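Biotin protein ligase-like protein of unknown function (Silicibacter sp., PDB 3BFM) is of unknown function but resembles the biotin and lipoate protein ligases, and binds calcium ions in its crystal. Local coordinates at residues L49-L55 / L123-L129; G74-A78 / S162-C167; V89-W93 / W186-H191. All blocks are in the same frame, centred on the assembly; numbering follows the deposited sequence. Where two conformers were deposited one is given.

Overall arrangement
Followed from the N terminus, the chain lays down the first partners of all three contacts before it returns to any of them: strand segment 49-55, helix segment 74-78, then edge-strand segment 89-93. The second partners follow in the same order, 123-129 closing contact 1, 162-167 closing contact 2 and 186-191 closing contact 3, so every loop crosses the other two and none is enclosed. Contact 1 pairs central strands of the mixed sheet. Contact 2 packs two helices on that pair, with Trp163 resting on Leu53 and Leu127. Contact 3 joins the edge of the same sheet to the end of helix 179-189 and meets contact 2 through Gln76, which touches Leu189 and Val89.

Contact 1: residues L49-L55 / L123-L129; sequences LRAALVL and LVVGLDL
The carboxylate of Asp128 comes up against the aliphatic stem of Arg50 rather than its guanidinium: OD2 of Asp128 lies 3.3 Å from CD of Arg50 and equally near its CG, and the two flat groups are turned 50° apart. A bend in the arginine chain (chi3 -82°) carries the guanidinium off, which keeps NE of Arg50 4.6 Å from OD2 of Asp128, beyond a salt bridge. Each charge has other company. OD1 of Asp128 forms a salt bridge with Arg108, while Arg50 makes a long, weak ion pair with Asp22, a residue of the calcium site completed by Gln21 and Glu43.

Further along this face the contact turns apolar. CB of Ala52 touches CG1 of Val124 at 3.9 Å, and CG2 of Val54 meets CG2 of Val124 at 4.0 Å. Across from Ala52, and between Val124 and Asp128 on its own strand, sits Gly126, where the backbones draw in until its CA is 4.0 Å from CA of Ala52. Helix 23-32 lies over this face, with Ala27 on both Ala52 and Val124. The other face carries leucines from both strands, together with Ala51 and Val125, and helix 156-175 packs on it; CD1 of Leu55 approaches CG2 of Val125 to 4.3 Å.

Eight backbone hydrogen bonds join the strands in reciprocal pairs at Leu49-Leu129, Ala51-Leu127, Leu53-Val125 and Leu55-Leu123. The bond from Leu127 N to Ala51 O is short, 2.7 Å. The intervening non-hydrogen-bonded pairs add CA-H...O contacts, as from Val124 CA to Leu53 O. This unbroken register illustrates a regular antiparallel pair at the heart of a mixed sheet with helices on both faces, consistent with the biotin/lipoate protein ligase fold.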
# COMPACT_ATOMS: atom_id res chain seq x y z
N LEU A 49 -19.33 12.39 -7.30
CA LEU A 49 -18.35 11.43 -6.76
C LEU A 49 -17.43 12.14 -5.78
O LEU A 49 -16.85 13.16 -6.12
CB LEU A 49 -17.52 10.77 -7.88
CG LEU A 49 -16.31 9.88 -7.50
CD1 LEU A 49 -16.77 8.65 -6.69
CD2 LEU A 49 -15.53 9.42 -8.73
N ARG A 50 -17.30 11.62 -4.56
CA ARG A 50 -16.33 12.18 -3.62
C ARG A 50 -15.46 11.06 -3.13
O ARG A 50 -15.95 9.93 -2.98
CB ARG A 50 -16.98 12.92 -2.46
CG ARG A 50 -17.68 14.20 -2.92
CD ARG A 50 -18.49 14.81 -1.79
NE ARG A 50 -19.77 14.15 -1.70
CZ ARG A 50 -20.64 14.29 -0.70
NH1 ARG A 50 -20.37 15.08 0.34
NH2 ARG A 50 -21.78 13.64 -0.74
N ALA A 51 -14.18 11.36 -2.92
CA ALA A 51 -13.28 10.40 -2.38
C ALA A 51 -12.12 11.09 -1.74
O ALA A 51 -11.85 12.28 -1.99
CB ALA A 51 -12.84 9.38 -3.46
N ALA A 52 -11.44 10.40 -0.85
CA ALA A 52 -10.29 11.02 -0.14
C ALA A 52 -9.32 9.90 0.21
O ALA A 52 -9.74 8.83 0.61
CB ALA A 52 -10.71 11.85 1.10
N LEU A 53 -8.03 10.21 0.05
CA LEU A 53 -6.90 9.30 0.35
C LEU A 53 -6.10 9.82 1.52
O LEU A 53 -5.72 11.01 1.54
CB LEU A 53 -5.91 9.27 -0.80
CG LEU A 53 -6.41 9.25 -2.23
CD1 LEU A 53 -5.18 9.28 -3.11
CD2 LEU A 53 -7.25 8.00 -2.47
N VAL A 54 -5.81 8.92 2.47
CA VAL A 54 -4.90 9.22 3.60
C VAL A 54 -3.50 8.74 3.20
O VAL A 54 -3.31 7.57 2.79
CB VAL A 54 -5.32 8.52 4.91
CG1 VAL A 54 -4.25 8.72 6.00
CG2 VAL A 54 -6.74 9.01 5.35
N LEU A 55 -2.56 9.68 3.31
CA LEU A 55 -1.15 9.48 2.99
C LEU A 55 -0.27 9.90 4.19
O LEU A 55 -0.69 10.65 5.08
CB LEU A 55 -0.79 10.35 1.79
CG LEU A 55 -1.69 10.15 0.58
CD1 LEU A 55 -1.39 11.13 -0.54
CD2 LEU A 55 -1.52 8.72 0.10
N LEU A 123 -1.38 13.38 5.71
CA LEU A 123 -1.85 14.24 4.67
C LEU A 123 -3.04 13.55 4.00
O LEU A 123 -3.05 12.34 3.86
CB LEU A 123 -0.72 14.45 3.68
CG LEU A 123 -0.86 15.58 2.68
CD1 LEU A 123 0.48 16.32 2.48
CD2 LEU A 123 -1.41 15.05 1.35
N VAL A 124 -4.05 14.32 3.63
CA VAL A 124 -5.22 13.77 2.92
C VAL A 124 -5.44 14.55 1.65
O VAL A 124 -5.37 15.78 1.67
CB VAL A 124 -6.51 13.88 3.79
CG1 VAL A 124 -7.78 13.58 2.98
CG2 VAL A 124 -6.40 12.97 5.03
N VAL A 125 -5.66 13.83 0.56
CA VAL A 125 -6.08 14.44 -0.71
C VAL A 125 -7.49 14.02 -1.04
O VAL A 125 -7.80 12.84 -1.06
CB VAL A 125 -5.13 14.05 -1.86
CG1 VAL A 125 -5.67 14.57 -3.19
CG2 VAL A 125 -3.78 14.59 -1.56
N GLY A 126 -8.35 14.99 -1.32
CA GLY A 126 -9.74 14.69 -1.61
C GLY A 126 -10.12 15.09 -3.01
O GLY A 126 -9.62 16.10 -3.52
N LEU A 127 -10.98 14.28 -3.63
CA LEU A 127 -11.53 14.53 -4.93
C LEU A 127 -13.03 14.84 -4.76
O LEU A 127 -13.73 14.13 -4.03
CB LEU A 127 -11.32 13.28 -5.81
CG LEU A 127 -12.01 13.31 -7.17
CD1 LEU A 127 -11.43 14.46 -8.04
CD2 LEU A 127 -11.92 11.94 -7.93
N ASP A 128 -13.49 15.93 -5.38
CA ASP A 128 -14.92 16.19 -5.51
C ASP A 128 -15.21 16.37 -7.02
O ASP A 128 -14.60 17.22 -7.66
CB ASP A 128 -15.33 17.42 -4.74
CG ASP A 128 -15.39 17.20 -3.22
OD1 ASP A 128 -14.34 16.99 -2.57
OD2 ASP A 128 -16.50 17.27 -2.66
N LEU A 129 -16.09 15.54 -7.57
CA LEU A 129 -16.35 15.60 -8.98
C LEU A 129 -17.85 15.55 -9.23
O LEU A 129 -18.52 14.54 -8.90
CB LEU A 129 -15.64 14.44 -9.71
CG LEU A 129 -15.71 14.33 -11.23
CD1 LEU A 129 -14.83 15.43 -11.86
CD2 LEU A 129 -15.27 12.94 -11.79

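Contact 2: residues G74-A78 / S162-C167; sequences GFQNA and SWARHC
Small residues four apart, Gly74 and Ala78, let helix 67-82 pack closely against helix 156-175 in this small-xxx-small helix pair. The segment axes approach to 7.9 Å at a crossing angle of 126°. At Gly74 the backbone itself is the surface: its CA lies 4.1 Å from SG of Cys167, and a side chain there would run into that sulfur. One turn later CB of Ala78 meets the backbone N of Trp163 at 3.5 Å.

The indole of Trp163 presents its CD1 edge to the partner helix, with the backbone N of Phe75 in the plane of the ring and 3.4 Å from CD1. Phe75 adds an offset edge-to-face pair, its own edge directed at the face of the five-membered ring. Both side chains run with CG anti to the backbone N (chi1 of Trp163 -180°), which carries the rings off the helices toward the leucines of strand 123-130. Cys167 SG lies over one indole face, near its rim, while NE1 of Trp163 is hydrogen-bonded to Cys71 O, so this buried N-H has its acceptor within the same helix that the ring packs on.

On the far side of the interface from these rings, His166 lays one face over the backbone of the partner helix: Asn77 C stands 4.1 Å above the ring centre and Ala78 N nearer the rim. CB of Asn77 approaches CD2 of His166 to 3.4 Å, with amide and imidazole planes nearly perpendicular, and OD1 of Asn77 is taken by Trp170 NE1. A bond within its own helix helps to fix the rotation of the imidazole: ND1 of His166 donates to Ser162 O at 3.0 Å, with a weak second bond to Ser162 OG, and reaches the carbonyl from the face opposite to the one used by His166 N.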
# COMPACT_ATOMS: atom_id res chain seq x y z
N GLY A 74 -2.67 11.62 -11.44
CA GLY A 74 -3.43 10.38 -11.25
C GLY A 74 -4.85 10.45 -11.83
O GLY A 74 -5.31 9.53 -12.54
N PHE A 75 -5.55 11.54 -11.53
CA PHE A 75 -6.90 11.76 -12.05
C PHE A 75 -6.97 11.93 -13.56
O PHE A 75 -7.84 11.35 -14.22
CB PHE A 75 -7.54 12.97 -11.39
CG PHE A 75 -8.92 13.23 -11.88
CD1 PHE A 75 -9.98 12.46 -11.40
CD2 PHE A 75 -9.19 14.17 -12.87
CE1 PHE A 75 -11.26 12.66 -11.85
CE2 PHE A 75 -10.48 14.35 -13.34
CZ PHE A 75 -11.51 13.58 -12.82
N GLN A 76 -6.10 12.77 -14.11
CA GLN A 76 -6.05 12.92 -15.56
C GLN A 76 -5.81 11.56 -16.25
O GLN A 76 -6.48 11.25 -17.25
CB GLN A 76 -5.00 13.94 -15.98
CG GLN A 76 -4.99 14.24 -17.50
CD GLN A 76 -4.27 13.19 -18.34
OE1 GLN A 76 -3.41 12.46 -17.87
NE2 GLN A 76 -4.63 13.13 -19.61
N ASN A 77 -4.89 10.75 -15.72
CA ASN A 77 -4.59 9.44 -16.31
C ASN A 77 -5.78 8.49 -16.18
O ASN A 77 -6.09 7.73 -17.09
CB ASN A 77 -3.43 8.75 -15.59
CG ASN A 77 -2.06 9.40 -15.79
OD1 ASN A 77 -1.07 8.85 -15.32
ND2 ASN A 77 -1.99 10.55 -16.43
N ALA A 78 -6.43 8.54 -15.02
CA ALA A 78 -7.58 7.72 -14.70
C ALA A 78 -8.74 8.06 -15.63
O ALA A 78 -9.29 7.18 -16.26
CB ALA A 78 -7.99 7.89 -13.21
N SER A 162 -9.89 3.54 -10.69
CA SER A 162 -8.81 3.94 -11.57
C SER A 162 -8.00 5.10 -10.98
O SER A 162 -6.78 5.14 -11.11
CB SER A 162 -9.37 4.31 -12.93
OG SER A 162 -8.32 4.43 -13.85
N TRP A 163 -8.68 6.03 -10.33
CA TRP A 163 -7.99 7.16 -9.70
C TRP A 163 -7.02 6.57 -8.65
O TRP A 163 -5.81 6.86 -8.62
CB TRP A 163 -8.96 8.13 -9.08
CG TRP A 163 -8.29 9.32 -8.43
CD1 TRP A 163 -7.40 10.20 -9.01
CD2 TRP A 163 -8.49 9.78 -7.09
NE1 TRP A 163 -7.04 11.15 -8.11
CE2 TRP A 163 -7.69 10.92 -6.92
CE3 TRP A 163 -9.25 9.31 -6.02
CZ2 TRP A 163 -7.61 11.62 -5.71
CZ3 TRP A 163 -9.18 9.99 -4.80
CH2 TRP A 163 -8.39 11.14 -4.66
N ALA A 164 -7.56 5.73 -7.78
CA ALA A 164 -6.73 5.11 -6.74
C ALA A 164 -5.50 4.41 -7.31
O ALA A 164 -4.37 4.61 -6.80
CB ALA A 164 -7.56 4.17 -5.87
N ARG A 165 -5.69 3.61 -8.34
CA ARG A 165 -4.60 2.89 -8.98
C ARG A 165 -3.58 3.82 -9.61
O ARG A 165 -2.36 3.65 -9.39
CB ARG A 165 -5.09 1.93 -10.08
CG ARG A 165 -5.45 0.57 -9.62
CD ARG A 165 -5.51 -0.42 -10.78
NE ARG A 165 -6.24 0.11 -11.94
CZ ARG A 165 -7.58 0.14 -12.07
NH1 ARG A 165 -8.39 -0.30 -11.11
NH2 ARG A 165 -8.11 0.64 -13.18
N HIS A 166 -4.03 4.80 -10.37
CA HIS A 166 -3.05 5.71 -10.96
C HIS A 166 -2.35 6.64 -9.94
O HIS A 166 -1.17 6.91 -10.08
CB HIS A 166 -3.68 6.54 -12.07
CG HIS A 166 -3.89 5.80 -13.33
ND1 HIS A 166 -5.07 5.17 -13.63
CD2 HIS A 166 -3.07 5.58 -14.39
CE1 HIS A 166 -4.97 4.58 -14.81
NE2 HIS A 166 -3.77 4.82 -15.29
N CYS A 167 -3.06 7.10 -8.90
CA CYS A 167 -2.40 7.81 -7.81
C CYS A 167 -1.30 6.97 -7.18
O CYS A 167 -0.20 7.44 -6.92
CB CYS A 167 -3.40 8.24 -6.75
SG CYS A 167 -4.43 9.58 -7.31

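Contact 3: residues V89-W93 / W186-H191; sequences VHLDW and WRGLAH
Leu91 pushes its CD1 methyl between Trp186 and Leu189, 3.5 Å from CD1 of the indole and 3.9 Å from CD1 of Leu189. The two leucines lie side by side and point the same way, whereas Leu91 crosses the indole at a slant. With its CG anti to the backbone N (chi1 -172°), Trp186 leans toward the C-terminal end of its helix, and CB of Ala190 sits over one face of the ring near the rim. At the six-membered end, CA of Trp93 approaches the edge of the indole, 3.9 Å from CZ2. Helix 67-82 extends this apolar group, with Pro69 on Trp186 and Leu79 on Val89.

Around this centre the backbones take over. Strand 89-91 is an outermost strand of the mixed sheet within the chain, and the end of helix 179-189 runs out alongside it in a single beta bridge, so that Leu91 is gripped twice: its N donates to Leu189 O and its O accepts from His191 N, each bond 2.8 Å long. Both donors lie well above the planes of their carbonyls, 35° and 45° out. The ring of His90 lies edge-on to Leu189 O.

Two waters bridge the segments beyond. Water 1 donates to Asp92 O and accepts from Trp186 NE1 at 2.9 Å; replacing this tryptophan by an alanine would probably leave Leu91 CD1 beside a gap and deprive that water of its indole donor. Water 2 accepts from Trp93 N and donates to His191 O at 2.7 Å. At the polar edge of the contact, OD1 of Asp92 accepts from Asn94 N in its own loop and forms a salt bridge with Arg197, and NE1 of Trp93 is hydrogen-bonded to Phe213 O, so both side chains reach the C-terminal part of the protein.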
# COMPACT_ATOMS: atom_id res chain seq x y z
N VAL A 89 -8.60 16.99 -20.07
CA VAL A 89 -8.53 17.32 -18.65
C VAL A 89 -7.33 18.26 -18.40
O VAL A 89 -6.21 17.98 -18.85
CB VAL A 89 -8.45 16.04 -17.82
CG1 VAL A 89 -8.40 16.37 -16.38
CG2 VAL A 89 -9.69 15.15 -18.12
N HIS A 90 -7.56 19.38 -17.72
CA HIS A 90 -6.47 20.21 -17.23
C HIS A 90 -6.54 20.42 -15.72
O HIS A 90 -7.62 20.37 -15.11
CB HIS A 90 -6.48 21.58 -17.93
CG HIS A 90 -6.18 21.50 -19.39
ND1 HIS A 90 -7.14 21.68 -20.36
CD2 HIS A 90 -5.02 21.25 -20.04
CE1 HIS A 90 -6.59 21.56 -21.55
NE2 HIS A 90 -5.30 21.30 -21.39
N LEU A 91 -5.38 20.66 -15.14
CA LEU A 91 -5.21 20.79 -13.70
C LEU A 91 -4.84 22.21 -13.32
O LEU A 91 -3.85 22.75 -13.81
CB LEU A 91 -4.11 19.83 -13.23
CG LEU A 91 -4.24 18.34 -13.55
CD1 LEU A 91 -2.92 17.58 -13.16
CD2 LEU A 91 -5.50 17.73 -12.86
N ASP A 92 -5.63 22.82 -12.45
CA ASP A 92 -5.23 24.10 -11.90
C ASP A 92 -4.19 23.92 -10.77
O ASP A 92 -4.19 22.93 -10.00
CB ASP A 92 -6.45 24.87 -11.41
CG ASP A 92 -6.18 26.34 -11.16
OD1 ASP A 92 -5.30 26.66 -10.33
OD2 ASP A 92 -6.89 27.18 -11.79
N TRP A 93 -3.31 24.91 -10.64
CA TRP A 93 -2.30 24.88 -9.60
C TRP A 93 -2.93 24.70 -8.21
O TRP A 93 -2.38 23.99 -7.34
CB TRP A 93 -1.51 26.19 -9.66
CG TRP A 93 -0.50 26.35 -8.62
CD1 TRP A 93 0.74 25.84 -8.60
CD2 TRP A 93 -0.66 27.09 -7.41
NE1 TRP A 93 1.38 26.19 -7.43
CE2 TRP A 93 0.53 26.95 -6.67
CE3 TRP A 93 -1.71 27.81 -6.86
CZ2 TRP A 93 0.71 27.56 -5.44
CZ3 TRP A 93 -1.54 28.40 -5.64
CH2 TRP A 93 -0.35 28.28 -4.94
N TRP A 186 2.95 16.98 -15.03
CA TRP A 186 2.05 17.99 -14.49
C TRP A 186 2.06 19.27 -15.34
O TRP A 186 1.00 19.82 -15.67
CB TRP A 186 2.36 18.31 -13.01
CG TRP A 186 1.33 19.18 -12.43
CD1 TRP A 186 0.15 18.78 -11.86
CD2 TRP A 186 1.31 20.60 -12.42
NE1 TRP A 186 -0.61 19.87 -11.52
CE2 TRP A 186 0.11 21.00 -11.82
CE3 TRP A 186 2.23 21.58 -12.81
CZ2 TRP A 186 -0.22 22.32 -11.63
CZ3 TRP A 186 1.89 22.92 -12.63
CH2 TRP A 186 0.68 23.28 -12.03
N ARG A 187 3.24 19.70 -15.75
CA ARG A 187 3.34 20.90 -16.59
C ARG A 187 2.52 20.78 -17.88
O ARG A 187 1.88 21.74 -18.29
CB ARG A 187 4.81 21.24 -16.91
CG ARG A 187 5.00 22.27 -18.01
CD ARG A 187 6.46 22.59 -18.25
NE ARG A 187 6.59 23.87 -18.94
CZ ARG A 187 6.68 25.06 -18.35
NH1 ARG A 187 6.70 25.19 -17.03
NH2 ARG A 187 6.79 26.16 -19.09
N GLY A 188 2.50 19.60 -18.49
CA GLY A 188 1.71 19.37 -19.69
C GLY A 188 0.21 19.50 -19.51
O GLY A 188 -0.51 19.76 -20.47
N LEU A 189 -0.26 19.29 -18.28
CA LEU A 189 -1.67 19.36 -17.92
C LEU A 189 -2.07 20.65 -17.26
O LEU A 189 -3.27 20.90 -17.04
CB LEU A 189 -2.00 18.20 -16.99
CG LEU A 189 -1.71 16.83 -17.58
CD1 LEU A 189 -1.93 15.76 -16.51
CD2 LEU A 189 -2.59 16.57 -18.82
N ALA A 190 -1.10 21.49 -16.92
CA ALA A 190 -1.39 22.65 -16.09
C ALA A 190 -2.31 23.61 -16.84
O ALA A 190 -2.09 23.90 -18.01
CB ALA A 190 -0.12 23.37 -15.67
N HIS A 191 -3.34 24.10 -16.16
CA HIS A 191 -4.22 25.10 -16.70
C HIS A 191 -3.62 26.48 -16.59
O HIS A 191 -3.30 26.91 -15.49
CB HIS A 191 -5.50 25.12 -15.92
CG HIS A 191 -6.43 26.20 -16.34
ND1 HIS A 191 -7.10 26.17 -17.54
CD2 HIS A 191 -6.82 27.33 -15.71
CE1 HIS A 191 -7.87 27.24 -17.64
NE2 HIS A 191 -7.71 27.96 -16.54
O HOH W 1 -2.49 20.76 -9.48
O HOH W 2 -3.36 26.86 -12.82